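Local coordinates for putative molybdenum cofactor biosynthesis protein (Corynebacterium diphtheriae, PDB 2G2C) that probably takes part in molybdenum cofactor biosynthesis and may bind molybdopterin, although its exact function has not been established, at residues Glu60-Ala65 with Glu89-Phe94; Phe72-Gly77 with Asp148-Ile153; Lys25-Leu30 with Tyr43-Glu48; Gly122-Thr127 with Ala133-Asn138. All coordinates share one frame; numbering follows the deposited sequence. Where two conformers were deposited one is given.

Overall arrangement
Interactions 2 and 4 lie in the interior, interaction 1 is partly buried and interaction 3 is at the surface. Interactions 2 and 4 meet on neighbouring strands of one sheet, 72-76 and 135-139, where I73 O and V137 N are 2.9 Å apart. Interaction 1 packs helix against helix on the sheet face bearing I73 and I136; interactions 2 and 3 set helices 143-153 and 26-34 on the face bearing F72 and I74. The chemistry follows the place: only interaction 4 has hydrogen bonds between its segments, interactions 1 and 2 rest on aromatic and aliphatic contacts, and interaction 3 sets a leucine against a glutamate on the outermost strand 42-51.

Interaction 1 (Glu60-Ala65 with Glu89-Phe94)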
loop_
_atom_site.group_PDB
_atom_site.type_symbol
_atom_site.label_atom_id
_atom_site.label_comp_id
_atom_site.label_asym_id
_atom_site.label_seq_id
_atom_site.Cartn_x
_atom_site.Cartn_y
_atom_site.Cartn_z
ATOM N N GLU A 60 11.934 6.163 0.130
ATOM C CA GLU A 60 12.096 7.015 -1.059
ATOM C C GLU A 60 10.897 6.854 -1.985
ATOM O O GLU A 60 10.377 7.826 -2.513
ATOM C CB GLU A 60 13.372 6.650 -1.794
ATOM C CG GLU A 60 13.591 7.423 -3.038
ATOM C CD GLU A 60 14.866 7.009 -3.744
ATOM O OE1 GLU A 60 15.169 5.770 -3.845
ATOM O OE2 GLU A 60 15.578 7.931 -4.197
ATOM N N ALA A 61 10.466 5.607 -2.199
ATOM C CA ALA A 61 9.307 5.364 -3.067
ATOM C C ALA A 61 8.000 5.995 -2.549
ATOM O O ALA A 61 7.205 6.542 -3.330
ATOM C CB ALA A 61 9.141 3.870 -3.306
ATOM N N ILE A 62 7.762 5.898 -1.225
ATOM C CA ILE A 62 6.559 6.501 -0.681
ATOM C C ILE A 62 6.602 8.032 -0.756
ATOM O O ILE A 62 5.609 8.667 -1.146
ATOM C CB ILE A 62 6.324 6.047 0.778
ATOM C CG1 ILE A 62 6.015 4.531 0.813
ATOM C CG2 ILE A 62 5.186 6.814 1.379
ATOM C CD1 ILE A 62 5.891 3.929 2.253
ATOM N N ALA A 63 7.730 8.620 -0.341
ATOM C CA ALA A 63 7.864 10.074 -0.330
ATOM C C ALA A 63 7.695 10.599 -1.777
ATOM O O ALA A 63 7.042 11.625 -2.013
ATOM C CB ALA A 63 9.220 10.475 0.202
ATOM N N THR A 64 8.286 9.900 -2.747
ATOM C CA THR A 64 8.130 10.295 -4.147
ATOM C C THR A 64 6.659 10.252 -4.595
ATOM O O THR A 64 6.142 11.187 -5.233
ATOM C CB THR A 64 9.011 9.423 -5.054
ATOM O OG1 THR A 64 10.394 9.702 -4.772
ATOM C CG2 THR A 64 8.705 9.713 -6.498
ATOM N N ALA A 65 5.975 9.150 -4.281
ATOM C CA ALA A 65 4.572 9.081 -4.675
ATOM C C ALA A 65 3.730 10.189 -4.025
ATOM O O ALA A 65 2.864 10.790 -4.676
ATOM C CB ALA A 65 3.999 7.727 -4.347
ATOM N N GLU A 89 8.033 -0.481 8.806
ATOM C CA GLU A 89 8.797 0.565 9.505
ATOM C C GLU A 89 8.880 1.830 8.616
ATOM O O GLU A 89 8.650 2.966 9.070
ATOM C CB GLU A 89 10.219 0.089 9.864
ATOM C CG GLU A 89 10.268 -1.020 10.953
ATOM C CD GLU A 89 9.967 -2.473 10.461
ATOM O OE1 GLU A 89 9.502 -2.709 9.312
ATOM O OE2 GLU A 89 10.232 -3.394 11.267
ATOM N N ALA A 90 9.216 1.617 7.344
ATOM C CA ALA A 90 9.295 2.741 6.412
ATOM C C ALA A 90 7.923 3.453 6.335
ATOM O O ALA A 90 7.809 4.689 6.358
ATOM C CB ALA A 90 9.759 2.254 5.000
ATOM N N THR A 91 6.864 2.664 6.244
ATOM C CA THR A 91 5.541 3.227 6.137
ATOM C C THR A 91 5.164 4.039 7.381
ATOM O O THR A 91 4.607 5.142 7.268
ATOM C CB THR A 91 4.512 2.118 5.872
ATOM O OG1 THR A 91 4.850 1.453 4.647
ATOM C CG2 THR A 91 3.049 2.701 5.813
ATOM N N ALA A 92 5.455 3.486 8.561
ATOM C CA ALA A 92 5.080 4.107 9.829
ATOM C C ALA A 92 5.666 5.521 9.914
ATOM O O ALA A 92 5.069 6.414 10.580
ATOM C CB ALA A 92 5.583 3.275 10.967
ATOM N N SER A 93 6.819 5.731 9.255
ATOM C CA SER A 93 7.473 7.067 9.348
ATOM C C SER A 93 6.605 8.181 8.770
ATOM O O SER A 93 6.858 9.373 9.091
ATOM C CB SER A 93 8.855 7.074 8.679
ATOM O OG SER A 93 8.769 7.047 7.266
ATOM N N PHE A 94 5.597 7.820 7.947
ATOM C CA PHE A 94 4.711 8.776 7.281
ATOM C C PHE A 94 3.348 8.879 7.957
ATOM O O PHE A 94 2.545 9.729 7.578
ATOM C CB PHE A 94 4.432 8.348 5.849
ATOM C CG PHE A 94 5.656 8.347 4.987
ATOM C CD1 PHE A 94 6.057 9.523 4.330
ATOM C CD2 PHE A 94 6.448 7.199 4.869
ATOM C CE1 PHE A 94 7.196 9.533 3.518
ATOM C CE2 PHE A 94 7.618 7.210 4.062
ATOM C CZ PHE A 94 7.977 8.372 3.385
#
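This is an apolar helix-to-helix contact in the layer that lies over one face of the central sheet: I62 and A63 of helix 55-67 meet T91 of helix 87-92 and F94, three residues farther on. Its centre is a CH-pi contact. I62 CG2 stands 3.6 Å from the centroid of the F94 ring and 10° off the ring normal, so the methyl sits over the middle of that face. This branch is the one anti to the backbone N (chi1 -66°), which leaves the other branch beside the N and extended, and its CD1 reaches T91 OG1 at 3.6 Å. I62 and T91 run at about a right angle. The polar bonds of T91 OG1 lie elsewhere, to T87 O in its own helix and to N138 ND2 of strand 135-139. A63 approaches the same ring obliquely, its N 3.7 Å from F94 CZ and its CB 4.0 Å from F94 CE1. The turn leading to the phenylalanine is tied by S93 OG donating to A90 O over 2.7 Å, and A90 O also accepts from S93 N. The 194 Å² buried here is one part of a larger interface: F94 touches L66 farther along helix 55-67, while I62 reaches down to I11 of strand 5-13 and to I136 of strand 135-139.

Interaction 2 (Phe72-Gly77 with Asp148-Ile153)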
loop_
_atom_site.group_PDB
_atom_site.type_symbol
_atom_site.label_atom_id
_atom_site.label_comp_id
_atom_site.label_asym_id
_atom_site.label_seq_id
_atom_site.Cartn_x
_atom_site.Cartn_y
_atom_site.Cartn_z
ATOM N N PHE A 72 -3.567 7.527 -2.561
ATOM C CA PHE A 72 -3.723 6.128 -2.178
ATOM C C PHE A 72 -2.453 5.453 -2.632
ATOM O O PHE A 72 -2.113 5.519 -3.815
ATOM C CB PHE A 72 -4.949 5.491 -2.849
ATOM C CG PHE A 72 -5.066 4.021 -2.578
ATOM C CD1 PHE A 72 -5.116 3.547 -1.278
ATOM C CD2 PHE A 72 -5.086 3.087 -3.611
ATOM C CE1 PHE A 72 -5.205 2.168 -1.003
ATOM C CE2 PHE A 72 -5.165 1.699 -3.326
ATOM C CZ PHE A 72 -5.241 1.256 -2.042
ATOM N N ILE A 73 -1.715 4.877 -1.686
ATOM C CA ILE A 73 -0.477 4.197 -1.989
ATOM C C ILE A 73 -0.596 2.810 -1.446
ATOM O O ILE A 73 -0.895 2.642 -0.251
ATOM C CB ILE A 73 0.721 4.917 -1.302
ATOM C CG1 ILE A 73 0.846 6.344 -1.854
ATOM C CG2 ILE A 73 2.004 4.105 -1.510
ATOM C CD1 ILE A 73 1.929 7.220 -1.179
ATOM N N ILE A 74 -0.395 1.814 -2.310
ATOM C CA ILE A 74 -0.434 0.421 -1.835
ATOM C C ILE A 74 0.935 -0.213 -2.130
ATOM O O ILE A 74 1.439 -0.100 -3.242
ATOM C CB ILE A 74 -1.618 -0.365 -2.423
ATOM C CG1 ILE A 74 -1.663 -1.787 -1.791
ATOM C CG2 ILE A 74 -1.551 -0.400 -3.930
ATOM C CD1 ILE A 74 -3.068 -2.413 -1.751
ATOM N N THR A 75 1.531 -0.824 -1.104
ATOM C CA THR A 75 2.803 -1.528 -1.259
ATOM C C THR A 75 2.500 -3.034 -1.238
ATOM O O THR A 75 1.500 -3.483 -0.647
ATOM C CB THR A 75 3.801 -1.202 -0.122
ATOM O OG1 THR A 75 3.299 -1.656 1.151
ATOM C CG2 THR A 75 4.038 0.327 -0.041
ATOM N N ALA A 76 3.387 -3.812 -1.853
ATOM C CA ALA A 76 3.250 -5.273 -1.815
ATOM C C ALA A 76 4.607 -5.813 -1.504
ATOM O O ALA A 76 5.514 -5.639 -2.325
ATOM C CB ALA A 76 2.735 -5.794 -3.193
ATOM N N GLY A 77 4.754 -6.481 -0.352
ATOM C CA GLY A 77 6.013 -7.074 0.001
ATOM C C GLY A 77 6.782 -6.358 1.094
ATOM O O GLY A 77 6.493 -5.207 1.453
ATOM N N ASP A 148 -6.850 -10.625 -0.147
ATOM C CA ASP A 148 -7.437 -10.516 1.193
ATOM C C ASP A 148 -7.342 -9.073 1.730
ATOM O O ASP A 148 -8.295 -8.550 2.338
ATOM C CB ASP A 148 -6.774 -11.487 2.160
ATOM C CG ASP A 148 -7.248 -12.922 1.972
ATOM O OD1 ASP A 148 -8.326 -13.167 1.374
ATOM O OD2 ASP A 148 -6.506 -13.821 2.420
ATOM N N THR A 149 -6.206 -8.431 1.489
ATOM C CA THR A 149 -6.077 -7.031 1.910
ATOM C C THR A 149 -7.104 -6.186 1.176
ATOM O O THR A 149 -7.816 -5.378 1.776
ATOM C CB THR A 149 -4.645 -6.520 1.624
ATOM O OG1 THR A 149 -3.757 -7.200 2.523
ATOM C CG2 THR A 149 -4.553 -5.022 1.789
ATOM N N TRP A 150 -7.191 -6.394 -0.145
ATOM C CA TRP A 150 -8.099 -5.628 -0.976
ATOM C C TRP A 150 -9.556 -5.828 -0.551
ATOM O O TRP A 150 -10.352 -4.887 -0.543
ATOM C CB TRP A 150 -7.922 -6.020 -2.456
ATOM C CG TRP A 150 -8.618 -5.060 -3.300
ATOM C CD1 TRP A 150 -9.864 -5.209 -3.882
ATOM C CD2 TRP A 150 -8.155 -3.757 -3.665
ATOM N NE1 TRP A 150 -10.163 -4.100 -4.600
ATOM C CE2 TRP A 150 -9.147 -3.185 -4.483
ATOM C CE3 TRP A 150 -6.993 -3.020 -3.376
ATOM C CZ2 TRP A 150 -9.026 -1.895 -5.027
ATOM C CZ3 TRP A 150 -6.849 -1.736 -3.930
ATOM C CH2 TRP A 150 -7.870 -1.190 -4.740
ATOM N N ALA A 151 -9.921 -7.064 -0.203
ATOM C CA ALA A 151 -11.297 -7.347 0.212
ATOM C C ALA A 151 -11.734 -6.521 1.393
ATOM O O ALA A 151 -12.915 -6.191 1.535
ATOM C CB ALA A 151 -11.461 -8.841 0.535
ATOM N N VAL A 152 -10.789 -6.224 2.280
ATOM C CA VAL A 152 -11.121 -5.393 3.445
ATOM C C VAL A 152 -11.071 -3.899 3.128
ATOM O O VAL A 152 -11.936 -3.116 3.561
ATOM C CB VAL A 152 -10.206 -5.727 4.621
ATOM C CG1 VAL A 152 -10.370 -4.679 5.761
ATOM C CG2 VAL A 152 -10.481 -7.180 5.108
ATOM N N ILE A 153 -10.039 -3.484 2.400
ATOM C CA ILE A 153 -9.862 -2.042 2.148
ATOM C C ILE A 153 -10.867 -1.499 1.159
ATOM O O ILE A 153 -11.396 -0.404 1.329
ATOM C CB ILE A 153 -8.426 -1.768 1.602
ATOM C CG1 ILE A 153 -7.406 -2.177 2.671
ATOM C CG2 ILE A 153 -8.252 -0.280 1.104
ATOM C CD1 ILE A 153 -7.445 -1.368 3.931
#
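Aromatic contact comes first: the F72 ring meets the indole of W150, with F72 CE2 and CZ each 3.9 Å from W150 CZ3. F72 CE2 lies near the plane of the indole, at its edge, whereas the indole reaches the phenyl ring obliquely, so the two are not stacked. Each group is swung out by a first torsion that sets its CG anti to the backbone N, and it is the six-membered ring of the indole that projects to the strand. The indole has a second aromatic neighbour in Y43, whose ring plane is turned about 55° from it.

Aliphatic contacts flank this pair. I74 CD1 also comes to the indole edge, 4.3 Å from W150 CE3, and I153 CG2 lies 4.4 Å from F72 CE1. These residues join strand 72-76 to helix 143-153 in an alpha/beta/alpha sandwich: the short segments run nearly antiparallel, at 157°, with their axes 11.7 Å apart at closest approach. The alternation of the strand sends F72 and I74 to this helix while I73 serves the opposite face, touching I11.

No hydrogen bond joins the two segments. I153 N donates to T149 O at 3.0 Å within the helix, F72 bonds through its backbone to K7 and A9 of strand 5-13, and G77 O is bonded to T87 OG1 of helix 87-92.

Interaction 3 (Lys25-Leu30 with Tyr43-Glu48); sequences KALPLL and YELISE
L27, which meets E48 and L45 of strand 42-51, rides on a helical turn closed by the shortest hydrogen bond within either segment, L30 N to A26 O at 2.8 Å. The backbone N of L27 is itself bonded to N24 OD1, just before the helix. Across the contact, L27 CD1 rests on the aliphatic part of E48, 3.7 Å from its CB, and L27 CD2 lies by the carboxylate, 3.5 Å from OE2 and 3.6 Å from CD. The two side chains cross at about a right angle. E48 takes this shape through two torsions: CG stands between the backbone N and the carbonyl carbon (chi1 60°), and a bend at chi2 (84°) brings the acid group back over the leucine. L45, three residues before E48 yet on the same side because I46 between them has helix-like backbone angles, adds a looser touch, its CD2 4.3 Å from L27 CD1.

The contact belongs to a beta-alpha-beta crossover, in which helix 26-34 links strand 5-13 to the parallel strand 42-51 beside it; L27 and L45 both also touch I10 of the first strand. With 114 Å² buried and no hydrogen bond between the segments, the join is by van der Waals contact: E48 offers its CB and CG, and the flank of its carboxylate, to the leucine methyls, its charge finds no partner in segment 25-30, and a carboxylate in this partly exposed contact could probably still be hydrated.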
loop_
_atom_site.group_PDB
_atom_site.type_symbol
_atom_site.label_atom_id
_atom_site.label_comp_id
_atom_site.label_asym_id
_atom_site.label_seq_id
_atom_site.Cartn_x
_atom_site.Cartn_y
_atom_site.Cartn_z
ATOM N N LYS A 25 3.837 -9.979 -10.489
ATOM C CA LYS A 25 2.432 -10.374 -10.544
ATOM C C LYS A 25 1.522 -9.449 -9.747
ATOM O O LYS A 25 0.294 -9.424 -9.968
ATOM C CB LYS A 25 2.236 -11.798 -10.024
ATOM C CG LYS A 25 2.910 -12.831 -10.870
ATOM C CD LYS A 25 2.548 -14.220 -10.351
ATOM C CE LYS A 25 3.321 -15.282 -11.108
ATOM N NZ LYS A 25 3.721 -16.360 -10.155
ATOM N N ALA A 26 2.107 -8.714 -8.799
ATOM C CA ALA A 26 1.301 -7.846 -7.944
ATOM C C ALA A 26 0.700 -6.675 -8.688
ATOM O O ALA A 26 -0.464 -6.289 -8.445
ATOM C CB ALA A 26 2.141 -7.348 -6.733
ATOM N N LEU A 27 1.497 -6.076 -9.571
ATOM C CA LEU A 27 1.044 -4.912 -10.336
ATOM C C LEU A 27 -0.229 -5.213 -11.170
ATOM O O LEU A 27 -1.250 -4.524 -11.030
ATOM C CB LEU A 27 2.199 -4.385 -11.225
ATOM C CG LEU A 27 1.825 -3.350 -12.261
ATOM C CD1 LEU A 27 1.198 -2.082 -11.636
ATOM C CD2 LEU A 27 3.049 -3.054 -13.080
ATOM N N PRO A 28 -0.169 -6.209 -12.078
ATOM C CA PRO A 28 -1.376 -6.484 -12.887
ATOM C C PRO A 28 -2.567 -6.950 -12.066
ATOM O O PRO A 28 -3.714 -6.629 -12.414
ATOM C CB PRO A 28 -0.931 -7.578 -13.873
ATOM C CG PRO A 28 0.267 -8.203 -13.247
ATOM C CD PRO A 28 0.960 -7.071 -12.462
ATOM N N LEU A 29 -2.289 -7.677 -10.991
ATOM C CA LEU A 29 -3.364 -8.064 -10.079
ATOM C C LEU A 29 -4.024 -6.814 -9.452
ATOM O O LEU A 29 -5.254 -6.638 -9.511
ATOM C CB LEU A 29 -2.910 -9.074 -9.014
ATOM C CG LEU A 29 -3.908 -9.347 -7.882
ATOM C CD1 LEU A 29 -5.246 -9.879 -8.409
ATOM C CD2 LEU A 29 -3.282 -10.300 -6.920
ATOM N N LEU A 30 -3.196 -5.953 -8.859
ATOM C CA LEU A 30 -3.744 -4.675 -8.294
ATOM C C LEU A 30 -4.511 -3.838 -9.319
ATOM O O LEU A 30 -5.561 -3.263 -8.984
ATOM C CB LEU A 30 -2.641 -3.833 -7.645
ATOM C CG LEU A 30 -2.163 -4.459 -6.322
ATOM C CD1 LEU A 30 -0.754 -3.978 -5.961
ATOM C CD2 LEU A 30 -3.182 -4.201 -5.163
ATOM N N TYR A 43 -9.850 4.710 -9.542
ATOM C CA TYR A 43 -8.435 4.853 -9.226
ATOM C C TYR A 43 -7.691 5.297 -10.462
ATOM O O TYR A 43 -7.833 4.684 -11.534
ATOM C CB TYR A 43 -7.833 3.528 -8.734
ATOM C CG TYR A 43 -8.448 3.015 -7.481
ATOM C CD1 TYR A 43 -7.939 3.385 -6.223
ATOM C CD2 TYR A 43 -9.536 2.171 -7.528
ATOM C CE1 TYR A 43 -8.530 2.920 -5.050
ATOM C CE2 TYR A 43 -10.126 1.701 -6.370
ATOM C CZ TYR A 43 -9.607 2.071 -5.135
ATOM O OH TYR A 43 -10.169 1.621 -3.972
ATOM N N GLU A 44 -6.899 6.349 -10.323
ATOM C CA GLU A 44 -6.023 6.813 -11.383
ATOM C C GLU A 44 -4.581 6.486 -11.005
ATOM O O GLU A 44 -3.974 7.172 -10.141
ATOM C CB GLU A 44 -6.179 8.337 -11.581
ATOM C CG GLU A 44 -5.341 8.841 -12.744
ATOM C CD GLU A 44 -5.235 10.356 -12.824
ATOM O OE1 GLU A 44 -6.087 11.055 -12.239
ATOM O OE2 GLU A 44 -4.294 10.836 -13.487
ATOM N N LEU A 45 -4.036 5.439 -11.612
ATOM C CA LEU A 45 -2.665 5.024 -11.293
ATOM C C LEU A 45 -1.633 5.994 -11.868
ATOM O O LEU A 45 -1.391 5.996 -13.089
ATOM C CB LEU A 45 -2.387 3.606 -11.793
ATOM C CG LEU A 45 -1.063 2.981 -11.356
ATOM C CD1 LEU A 45 -1.061 2.723 -9.857
ATOM C CD2 LEU A 45 -0.911 1.688 -12.102
ATOM N N ILE A 46 -1.041 6.820 -11.014
ATOM C CA ILE A 46 -0.081 7.816 -11.493
ATOM C C ILE A 46 1.353 7.334 -11.499
ATOM O O ILE A 46 2.211 7.930 -12.152
ATOM C CB ILE A 46 -0.237 9.145 -10.740
ATOM C CG1 ILE A 46 0.297 9.022 -9.305
ATOM C CG2 ILE A 46 -1.720 9.604 -10.840
ATOM C CD1 ILE A 46 0.468 10.385 -8.576
ATOM N N SER A 47 1.605 6.232 -10.791
ATOM C CA SER A 47 2.952 5.707 -10.611
ATOM C C SER A 47 2.890 4.221 -10.274
ATOM O O SER A 47 2.043 3.839 -9.472
ATOM C CB SER A 47 3.625 6.461 -9.455
ATOM O OG SER A 47 4.913 5.952 -9.178
ATOM N N GLU A 48 3.780 3.428 -10.858
ATOM C CA GLU A 48 4.047 2.082 -10.328
ATOM C C GLU A 48 5.528 1.841 -10.410
ATOM O O GLU A 48 6.181 2.211 -11.398
ATOM C CB GLU A 48 3.269 0.984 -11.046
ATOM C CG GLU A 48 3.560 0.890 -12.532
ATOM C CD GLU A 48 4.800 0.060 -12.897
ATOM O OE1 GLU A 48 5.198 0.134 -14.083
ATOM O OE2 GLU A 48 5.387 -0.653 -12.042
#

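Interaction 4 (Gly122-Thr127 with Ala133-Asn138)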
loop_
_atom_site.group_PDB
_atom_site.type_symbol
_atom_site.label_atom_id
_atom_site.label_comp_id
_atom_site.label_asym_id
_atom_site.label_seq_id
_atom_site.Cartn_x
_atom_site.Cartn_y
_atom_site.Cartn_z
ATOM N N GLY A 122 2.307 -5.781 8.035
ATOM C CA GLY A 122 1.892 -4.642 7.205
ATOM C C GLY A 122 0.927 -3.749 7.938
ATOM O O GLY A 122 0.044 -4.260 8.644
ATOM N N ILE A 123 1.103 -2.420 7.789
ATOM C CA ILE A 123 0.193 -1.483 8.437
ATOM C C ILE A 123 -0.725 -0.768 7.438
ATOM O O ILE A 123 -0.514 -0.822 6.219
ATOM C CB ILE A 123 0.936 -0.493 9.387
ATOM C CG1 ILE A 123 1.899 0.359 8.581
ATOM C CG2 ILE A 123 1.623 -1.293 10.499
ATOM C CD1 ILE A 123 2.494 1.505 9.406
ATOM N N VAL A 124 -1.740 -0.097 7.990
ATOM C CA VAL A 124 -2.649 0.755 7.221
ATOM C C VAL A 124 -2.771 2.051 7.978
ATOM O O VAL A 124 -2.950 2.046 9.189
ATOM C CB VAL A 124 -4.085 0.155 7.089
ATOM C CG1 VAL A 124 -4.997 1.076 6.279
ATOM C CG2 VAL A 124 -4.000 -1.246 6.422
ATOM N N GLY A 125 -2.695 3.172 7.271
ATOM C CA GLY A 125 -2.879 4.436 7.992
ATOM C C GLY A 125 -3.011 5.594 7.059
ATOM O O GLY A 125 -2.810 5.424 5.836
ATOM N N VAL A 126 -3.277 6.784 7.619
ATOM C CA VAL A 126 -3.339 7.987 6.755
ATOM C C VAL A 126 -2.257 8.979 7.149
ATOM O O VAL A 126 -1.777 8.950 8.282
ATOM C CB VAL A 126 -4.735 8.696 6.840
ATOM C CG1 VAL A 126 -5.841 7.818 6.283
ATOM C CG2 VAL A 126 -5.096 9.071 8.269
ATOM N N THR A 127 -1.879 9.849 6.196
ATOM C CA THR A 127 -0.745 10.754 6.416
ATOM C C THR A 127 -1.163 12.098 6.994
ATOM O O THR A 127 -0.322 12.945 7.264
ATOM C CB THR A 127 0.032 11.041 5.131
ATOM O OG1 THR A 127 -0.866 11.702 4.232
ATOM C CG2 THR A 127 0.616 9.730 4.545
ATOM N N ALA A 133 -4.536 14.541 2.594
ATOM C CA ALA A 133 -3.946 13.351 3.241
ATOM C C ALA A 133 -4.045 12.144 2.320
ATOM O O ALA A 133 -4.986 12.064 1.531
ATOM C CB ALA A 133 -4.642 13.063 4.571
ATOM N N ALA A 134 -3.076 11.235 2.437
ATOM C CA ALA A 134 -3.081 9.997 1.675
ATOM C C ALA A 134 -3.326 8.802 2.597
ATOM O O ALA A 134 -2.998 8.847 3.788
ATOM C CB ALA A 134 -1.766 9.817 0.959
ATOM N N LEU A 135 -3.913 7.756 2.031
ATOM C CA LEU A 135 -4.056 6.462 2.691
ATOM C C LEU A 135 -2.961 5.529 2.174
ATOM O O LEU A 135 -2.797 5.414 0.960
ATOM C CB LEU A 135 -5.396 5.868 2.303
ATOM C CG LEU A 135 -5.677 4.435 2.754
ATOM C CD1 LEU A 135 -5.801 4.337 4.303
ATOM C CD2 LEU A 135 -6.965 3.959 2.061
ATOM N N ILE A 136 -2.195 4.902 3.063
ATOM C CA ILE A 136 -1.147 3.974 2.668
ATOM C C ILE A 136 -1.530 2.618 3.235
ATOM O O ILE A 136 -1.933 2.523 4.423
ATOM C CB ILE A 136 0.226 4.421 3.209
ATOM C CG1 ILE A 136 0.528 5.864 2.790
ATOM C CG2 ILE A 136 1.340 3.474 2.711
ATOM C CD1 ILE A 136 1.842 6.352 3.289
ATOM N N VAL A 137 -1.411 1.578 2.396
ATOM C CA VAL A 137 -1.780 0.202 2.780
ATOM C C VAL A 137 -0.617 -0.693 2.408
ATOM O O VAL A 137 -0.166 -0.675 1.254
ATOM C CB VAL A 137 -3.032 -0.263 1.972
ATOM C CG1 VAL A 137 -3.293 -1.772 2.126
ATOM C CG2 VAL A 137 -4.259 0.528 2.380
ATOM N N ASN A 138 -0.129 -1.465 3.387
ATOM C CA ASN A 138 0.913 -2.486 3.133
ATOM C C ASN A 138 0.263 -3.843 2.913
ATOM O O ASN A 138 -0.353 -4.388 3.848
ATOM C CB ASN A 138 1.826 -2.671 4.355
ATOM C CG ASN A 138 2.616 -1.436 4.740
ATOM O OD1 ASN A 138 2.996 -1.337 5.898
ATOM N ND2 ASN A 138 2.930 -0.551 3.789
#
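V124 and V126 on one strand and L135 and V137 on the other form the apolar centre, all four on the same sheet face. L135 CD1 reaches both valines, at 3.9 Å from V124 CG1 and 4.0 Å from V126 CG1, while V124 CG1 meets V137 CG2 at 4.0 Å. On the face bearing I136, I136 CD1 is met at 3.8 Å by CG2 of T127, just beyond the strand.

Between these faces G125 and I136 form the hydrogen-bonded pair, I136 N to G125 O measuring 2.9 Å, flanked by the non-hydrogen-bonded pairs V124 with V137 and V126 with L135.

Side chains finish both ends. T127 OG1, held between backbone N and carbonyl carbon by chi1 63°, takes an almost straight bond from A134 N (2.9 Å, 178°). At the other end N138 OD1 accepts from I123 N at 2.9 Å, the donor tilted 33° from the amide's carbonyl plane, and N138 ND2 is bonded to T75 OG1 and T91 OG1, tying the hairpin to a neighbouring strand and a helix. The whole is a beta hairpin whose strand 135-139 runs parallel to 72-76, while 124-126 adds an antiparallel strand, consistent with the alpha/beta fold of MoCF_biosynth proteins.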